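Local coordinates for protein putative esterase (Sulfolobus solfataricus P2, PDB 2RAU) that probably hydrolyses ester bonds as a lipase or esterase of the alpha/beta-hydrolase clan, and binds calcium ions, at residues 50-55 / 135-140; 146-151 / 159-164. One frame throughout, in Å; residues are numbered along the deposited sequence. Where two conformers were deposited one is given.

Contact 1 (50-55 / 135-140); sequences NDAVLI and SFIKRD
Ile137, on helix 123-141, sets its two branches against two residues of strand 52-56: CG2 meets the methyl of Ala52 and CD1 the side chain of Leu54. The contact is small, 129 Å² summed over both sides, wholly apolar and buried, and no hydrogen bond crosses it. Phe136, just before Ile137, turns its ring to another surface, where it meets the rings of Trp6 and Trp26. Ile137 carries the contact alone for its segment. With CG1 beside the backbone N (chi1 -70°) and CD1 extended beyond it, the long branch reaches Leu54, while CG2, anti to that N, takes Ala52. Ala52 CB lies 3.7 Å from Ile137 CG2, and Leu54 CB 3.8 Å from Ile137 CD1. The same CD1 is 4.0 Å from Leu54 CD1 and 4.2 Å from Leu54 CD2, so this methyl lies against the CB and the branched end of the leucine, whose side chain crosses that of Ile137 at about a right angle. The CA atoms of Ala52 and Ile137 approach to 7.3 Å, with the alanine methyl and the Ile137 CG2 branch between them. Lys138 points away from the strand and forms a salt bridge with Asp169. Asp140 OD2 makes a salt bridge with Lys42 and a hydrogen bond with the Tyr97 hydroxyl, tying the helix to strands 37-45 and 94-100. On the strand side, Asp51 OD1 accepts the N-H of Ala52 at 2.8 Å through its anti lone pair and also pairs with Lys171. Alternate strand residues turned toward a covering helix are the usual layering of an alpha/beta-hydrolase sheet.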
loop_
_atom_site.group_PDB
_atom_site.type_symbol
_atom_site.label_atom_id
_atom_site.label_comp_id
_atom_site.label_asym_id
_atom_site.label_seq_id
_atom_site.Cartn_x
_atom_site.Cartn_y
_atom_site.Cartn_z
ATOM N N ASN A 50 -21.789 -1.444 2.886
ATOM C CA ASN A 50 -22.276 -0.134 2.493
ATOM C C ASN A 50 -21.175 0.882 2.315
ATOM O O ASN A 50 -20.067 0.706 2.781
ATOM C CB ASN A 50 -23.293 0.381 3.498
ATOM C CG ASN A 50 -24.612 -0.348 3.396
ATOM O OD1 ASN A 50 -24.948 -1.107 4.285
ATOM N ND2 ASN A 50 -25.339 -0.164 2.292
ATOM N N ASP A 51 -21.513 1.941 1.587
ATOM C CA ASP A 51 -20.617 3.055 1.300
ATOM C C ASP A 51 -19.467 2.577 0.444
ATOM O O ASP A 51 -19.606 1.578 -0.275
ATOM C CB ASP A 51 -20.118 3.719 2.568
ATOM C CG ASP A 51 -19.956 5.217 2.414
ATOM O OD1 ASP A 51 -19.236 5.723 1.507
ATOM O OD2 ASP A 51 -20.561 5.908 3.241
ATOM N N ALA A 52 -18.358 3.307 0.509
ATOM C CA ALA A 52 -17.183 2.976 -0.298
ATOM C C ALA A 52 -15.904 3.589 0.268
ATOM O O ALA A 52 -15.813 4.808 0.451
ATOM C CB ALA A 52 -17.403 3.418 -1.764
ATOM N N VAL A 53 -14.932 2.719 0.560
ATOM C CA VAL A 53 -13.573 3.098 0.937
ATOM C C VAL A 53 -12.625 2.454 -0.040
ATOM O O VAL A 53 -12.673 1.245 -0.198
ATOM C CB VAL A 53 -13.199 2.600 2.352
ATOM C CG1 VAL A 53 -11.843 3.087 2.696
ATOM C CG2 VAL A 53 -14.268 3.087 3.377
ATOM N N LEU A 54 -11.768 3.251 -0.672
ATOM C CA LEU A 54 -10.720 2.733 -1.548
ATOM C C LEU A 54 -9.370 2.962 -0.855
ATOM O O LEU A 54 -9.037 4.092 -0.427
ATOM C CB LEU A 54 -10.727 3.416 -2.928
ATOM C CG LEU A 54 -9.516 3.215 -3.858
ATOM C CD1 LEU A 54 -9.413 1.704 -4.242
ATOM C CD2 LEU A 54 -9.611 4.152 -5.060
ATOM N N ILE A 55 -8.589 1.896 -0.767
ATOM C CA ILE A 55 -7.243 1.958 -0.160
ATOM C C ILE A 55 -6.165 1.755 -1.199
ATOM O O ILE A 55 -6.130 0.759 -1.885
ATOM C CB ILE A 55 -7.114 0.961 1.034
ATOM C CG1 ILE A 55 -8.358 1.110 1.956
ATOM C CG2 ILE A 55 -5.753 1.195 1.804
ATOM C CD1 ILE A 55 -8.343 0.345 3.270
ATOM N N SER A 135 -14.174 5.453 -10.786
ATOM C CA SER A 135 -15.362 5.488 -11.633
ATOM C C SER A 135 -16.165 4.184 -11.483
ATOM O O SER A 135 -17.393 4.193 -11.360
ATOM C CB SER A 135 -14.953 5.712 -13.086
ATOM O OG SER A 135 -14.308 6.967 -13.242
ATOM N N PHE A 136 -15.466 3.056 -11.498
ATOM C CA PHE A 136 -16.098 1.754 -11.318
ATOM C C PHE A 136 -16.778 1.643 -9.941
ATOM O O PHE A 136 -17.923 1.120 -9.792
ATOM C CB PHE A 136 -15.042 0.652 -11.428
ATOM C CG PHE A 136 -15.595 -0.740 -11.282
ATOM C CD1 PHE A 136 -15.719 -1.330 -10.034
ATOM C CD2 PHE A 136 -16.065 -1.416 -12.376
ATOM C CE1 PHE A 136 -16.273 -2.604 -9.891
ATOM C CE2 PHE A 136 -16.616 -2.685 -12.229
ATOM C CZ PHE A 136 -16.702 -3.269 -10.990
ATOM N N ILE A 137 -16.045 2.081 -8.918
ATOM C CA ILE A 137 -16.550 2.058 -7.542
ATOM C C ILE A 137 -17.828 2.849 -7.376
ATOM O O ILE A 137 -18.721 2.441 -6.635
ATOM C CB ILE A 137 -15.472 2.581 -6.560
ATOM C CG1 ILE A 137 -14.331 1.572 -6.460
ATOM C CG2 ILE A 137 -16.033 2.814 -5.163
ATOM C CD1 ILE A 137 -13.182 2.017 -5.523
ATOM N N LYS A 138 -17.891 4.020 -7.997
ATOM C CA LYS A 138 -19.074 4.856 -7.883
ATOM C C LYS A 138 -20.315 4.112 -8.359
ATOM O O LYS A 138 -21.376 4.166 -7.716
ATOM C CB LYS A 138 -18.903 6.156 -8.662
ATOM C CG LYS A 138 -17.887 7.115 -8.116
ATOM C CD LYS A 138 -18.038 8.430 -8.887
ATOM C CE LYS A 138 -17.067 9.436 -8.423
ATOM N NZ LYS A 138 -17.510 10.796 -8.803
ATOM N N ARG A 139 -20.189 3.421 -9.488
ATOM C CA ARG A 139 -21.274 2.654 -10.026
ATOM C C ARG A 139 -21.550 1.387 -9.211
ATOM O O ARG A 139 -22.718 1.051 -8.950
ATOM C CB ARG A 139 -21.004 2.295 -11.493
ATOM C CG ARG A 139 -22.213 1.650 -12.140
ATOM C CD ARG A 139 -22.001 1.355 -13.595
ATOM N NE ARG A 139 -23.273 0.977 -14.206
ATOM C CZ ARG A 139 -23.419 0.057 -15.152
ATOM N NH1 ARG A 139 -22.381 -0.659 -15.577
ATOM N NH2 ARG A 139 -24.612 -0.192 -15.641
ATOM N N ASP A 140 -20.507 0.660 -8.850
ATOM C CA ASP A 140 -20.681 -0.533 -8.044
ATOM C C ASP A 140 -21.307 -0.302 -6.638
ATOM O O ASP A 140 -22.166 -1.056 -6.216
ATOM C CB ASP A 140 -19.345 -1.219 -7.868
ATOM C CG ASP A 140 -19.472 -2.583 -7.193
ATOM O OD1 ASP A 140 -20.032 -3.477 -7.849
ATOM O OD2 ASP A 140 -19.029 -2.744 -6.039
#

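Contact 2 (146-151 / 159-164)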
loop_
_atom_site.group_PDB
_atom_site.type_symbol
_atom_site.label_atom_id
_atom_site.label_comp_id
_atom_site.label_asym_id
_atom_site.label_seq_id
_atom_site.Cartn_x
_atom_site.Cartn_y
_atom_site.Cartn_z
ATOM N N ILE A 146 -16.294 9.069 -2.561
ATOM C CA ILE A 146 -15.777 7.989 -1.725
ATOM C C ILE A 146 -14.770 8.455 -0.657
ATOM O O ILE A 146 -14.252 9.586 -0.675
ATOM C CB ILE A 146 -15.147 6.874 -2.606
ATOM C CG1 ILE A 146 -13.834 7.346 -3.225
ATOM C CG2 ILE A 146 -16.094 6.359 -3.762
ATOM C CD1 ILE A 146 -13.118 6.245 -3.991
ATOM N N TYR A 147 -14.534 7.549 0.298
ATOM C CA TYR A 147 -13.461 7.681 1.261
ATOM C C TYR A 147 -12.234 7.096 0.602
ATOM O O TYR A 147 -12.273 6.000 0.051
ATOM C CB TYR A 147 -13.771 6.954 2.553
ATOM C CG TYR A 147 -14.933 7.509 3.300
ATOM C CD1 TYR A 147 -14.849 8.742 3.901
ATOM C CD2 TYR A 147 -16.114 6.804 3.407
ATOM C CE1 TYR A 147 -15.898 9.263 4.581
ATOM C CE2 TYR A 147 -17.168 7.307 4.091
ATOM C CZ TYR A 147 -17.065 8.554 4.689
ATOM O OH TYR A 147 -18.120 9.095 5.402
ATOM N N LEU A 148 -11.145 7.847 0.637
ATOM C CA LEU A 148 -9.909 7.426 -0.011
ATOM C C LEU A 148 -8.799 7.346 1.048
ATOM O O LEU A 148 -8.465 8.335 1.706
ATOM C CB LEU A 148 -9.496 8.426 -1.090
ATOM C CG LEU A 148 -8.264 8.075 -1.926
ATOM C CD1 LEU A 148 -8.529 6.780 -2.648
ATOM C CD2 LEU A 148 -7.941 9.192 -2.882
ATOM N N ALA A 149 -8.213 6.165 1.163
ATOM C CA ALA A 149 -7.148 5.898 2.119
ATOM C C ALA A 149 -5.924 5.550 1.342
ATOM O O ALA A 149 -5.996 5.023 0.215
ATOM C CB ALA A 149 -7.538 4.769 3.066
ATOM N N GLY A 150 -4.778 5.797 1.951
ATOM C CA GLY A 150 -3.492 5.536 1.349
ATOM C C GLY A 150 -2.447 5.104 2.359
ATOM O O GLY A 150 -2.347 5.696 3.433
ATOM N N GLU A 151 -1.693 4.051 2.019
ATOM C CA GLU A 151 -0.589 3.578 2.867
ATOM C C GLU A 151 0.741 3.967 2.269
ATOM O O GLU A 151 1.056 3.572 1.163
ATOM C CB GLU A 151 -0.647 2.043 2.999
ATOM C CG GLU A 151 -1.959 1.526 3.542
ATOM C CD GLU A 151 -1.991 0.030 3.810
ATOM O OE1 GLU A 151 -1.018 -0.693 3.427
ATOM O OE2 GLU A 151 -2.989 -0.428 4.409
ATOM N N LEU A 159 -3.367 11.988 -1.959
ATOM C CA LEU A 159 -3.334 13.433 -1.945
ATOM C C LEU A 159 -3.230 14.027 -3.343
ATOM O O LEU A 159 -3.896 15.029 -3.645
ATOM C CB LEU A 159 -2.178 13.935 -1.077
ATOM C CG LEU A 159 -2.602 14.368 0.328
ATOM C CD1 LEU A 159 -1.454 14.239 1.322
ATOM C CD2 LEU A 159 -3.170 15.797 0.253
ATOM N N ASN A 160 -2.354 13.446 -4.168
ATOM C CA ASN A 160 -2.203 13.878 -5.571
ATOM C C ASN A 160 -3.517 13.697 -6.384
ATOM O O ASN A 160 -3.938 14.584 -7.150
ATOM C CB ASN A 160 -1.033 13.115 -6.219
ATOM C CG ASN A 160 0.306 13.562 -5.692
ATOM O OD1 ASN A 160 0.374 14.501 -4.906
ATOM N ND2 ASN A 160 1.380 12.863 -6.075
ATOM N N TYR A 161 -4.149 12.539 -6.222
ATOM C CA TYR A 161 -5.438 12.259 -6.849
ATOM C C TYR A 161 -6.491 13.275 -6.392
ATOM O O TYR A 161 -7.217 13.851 -7.224
ATOM C CB TYR A 161 -5.921 10.816 -6.543
ATOM C CG TYR A 161 -7.165 10.487 -7.281
ATOM C CD1 TYR A 161 -7.113 9.934 -8.550
ATOM C CD2 TYR A 161 -8.426 10.754 -6.726
ATOM C CE1 TYR A 161 -8.268 9.673 -9.249
ATOM C CE2 TYR A 161 -9.600 10.470 -7.440
ATOM C CZ TYR A 161 -9.505 9.941 -8.694
ATOM O OH TYR A 161 -10.654 9.665 -9.422
ATOM N N SER A 162 -6.542 13.515 -5.079
ATOM C CA SER A 162 -7.492 14.439 -4.502
ATOM C C SER A 162 -7.267 15.860 -4.974
ATOM O O SER A 162 -8.208 16.572 -5.185
ATOM C CB SER A 162 -7.444 14.394 -2.968
ATOM O OG SER A 162 -7.861 13.141 -2.494
ATOM N N SER A 163 -6.017 16.270 -5.146
ATOM C CA SER A 163 -5.730 17.612 -5.603
ATOM C C SER A 163 -6.375 17.887 -6.975
ATOM O O SER A 163 -6.648 19.043 -7.306
ATOM C CB SER A 163 -4.223 17.859 -5.647
ATOM O OG SER A 163 -3.633 17.298 -6.797
ATOM N N LEU A 164 -6.622 16.830 -7.756
ATOM C CA LEU A 164 -7.171 16.963 -9.076
ATOM C C LEU A 164 -8.663 16.700 -9.139
ATOM O O LEU A 164 -9.328 17.272 -9.977
ATOM C CB LEU A 164 -6.466 16.008 -10.034
ATOM C CG LEU A 164 -4.990 16.254 -10.330
ATOM C CD1 LEU A 164 -4.396 14.984 -11.002
ATOM C CD2 LEU A 164 -4.783 17.502 -11.168
#
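Leu148 and Tyr161 meet with their side chains at about a right angle, inside the beta-alpha-beta unit formed by strand 146-151, helix 153-169 and strand 170-176. Leu148 reaches out from the middle of the first strand toward the helix. Its CG is anti to the backbone N (chi1 -176°), and chi2 of 61° turns CD1 aside and leaves CD2 extended, anti to CA, as the atom that does the touching. Tyr161 CD2 lies 4.2 Å from Leu148 CD2, and the methyl comes to the ring obliquely. Ser162 OG, on the next residue of the helix, lies beside the same methyl, Leu148 CD2, at 4.0 Å. One leucine branch is thus met by two successive helix residues, and the contact stays light at 89 Å², with the CA atoms of Leu148 and Ser162 8.7 Å apart. The hydroxyl of Ser162 is not left without a polar partner beside this methyl, since OG hydrogen-bonds the carbonyl oxygen of Ala158 one turn earlier. The Tyr161 side chain also touches Ile130, Lys131 and Val134 of helix 123-141, and its OH bonds Asp169 where helix 153-169 ends. Two residues on from Leu148, Gly150 belongs to a GxSxG pattern consistent with the nucleophile elbow of this fold, in which the strand turns sharply into the helix. On the helix, Ser163 OG gives a hydrogen bond to the carbonyl oxygen of Asn160 at 2.8 Å, approaching at a C=O...OG angle of 126° and tilted 26° from the carbonyl plane.

Overall arrangement
Contact 1 closes before contact 2 opens: helix 123-141 ends its pass over strand 52-56, and the chain then runs through the calcium-binding residues Gly142 and Glu144 into strand 146-151. The two centres are about 13 Å apart. Strands 52-56 and 146-151 are parallel neighbours in the central sheet, joined by probable hydrogen bonds from Leu54 O to Ala149 N (2.7 Å) and from Tyr147 O to Leu54 N (2.9 Å). The helices touch as well, Asn160 of 153-169 against Trp123 of 123-141. Together the contacts seat two successive helices on adjoining strands of the sheet, the second of which leads into a probable nucleophile elbow.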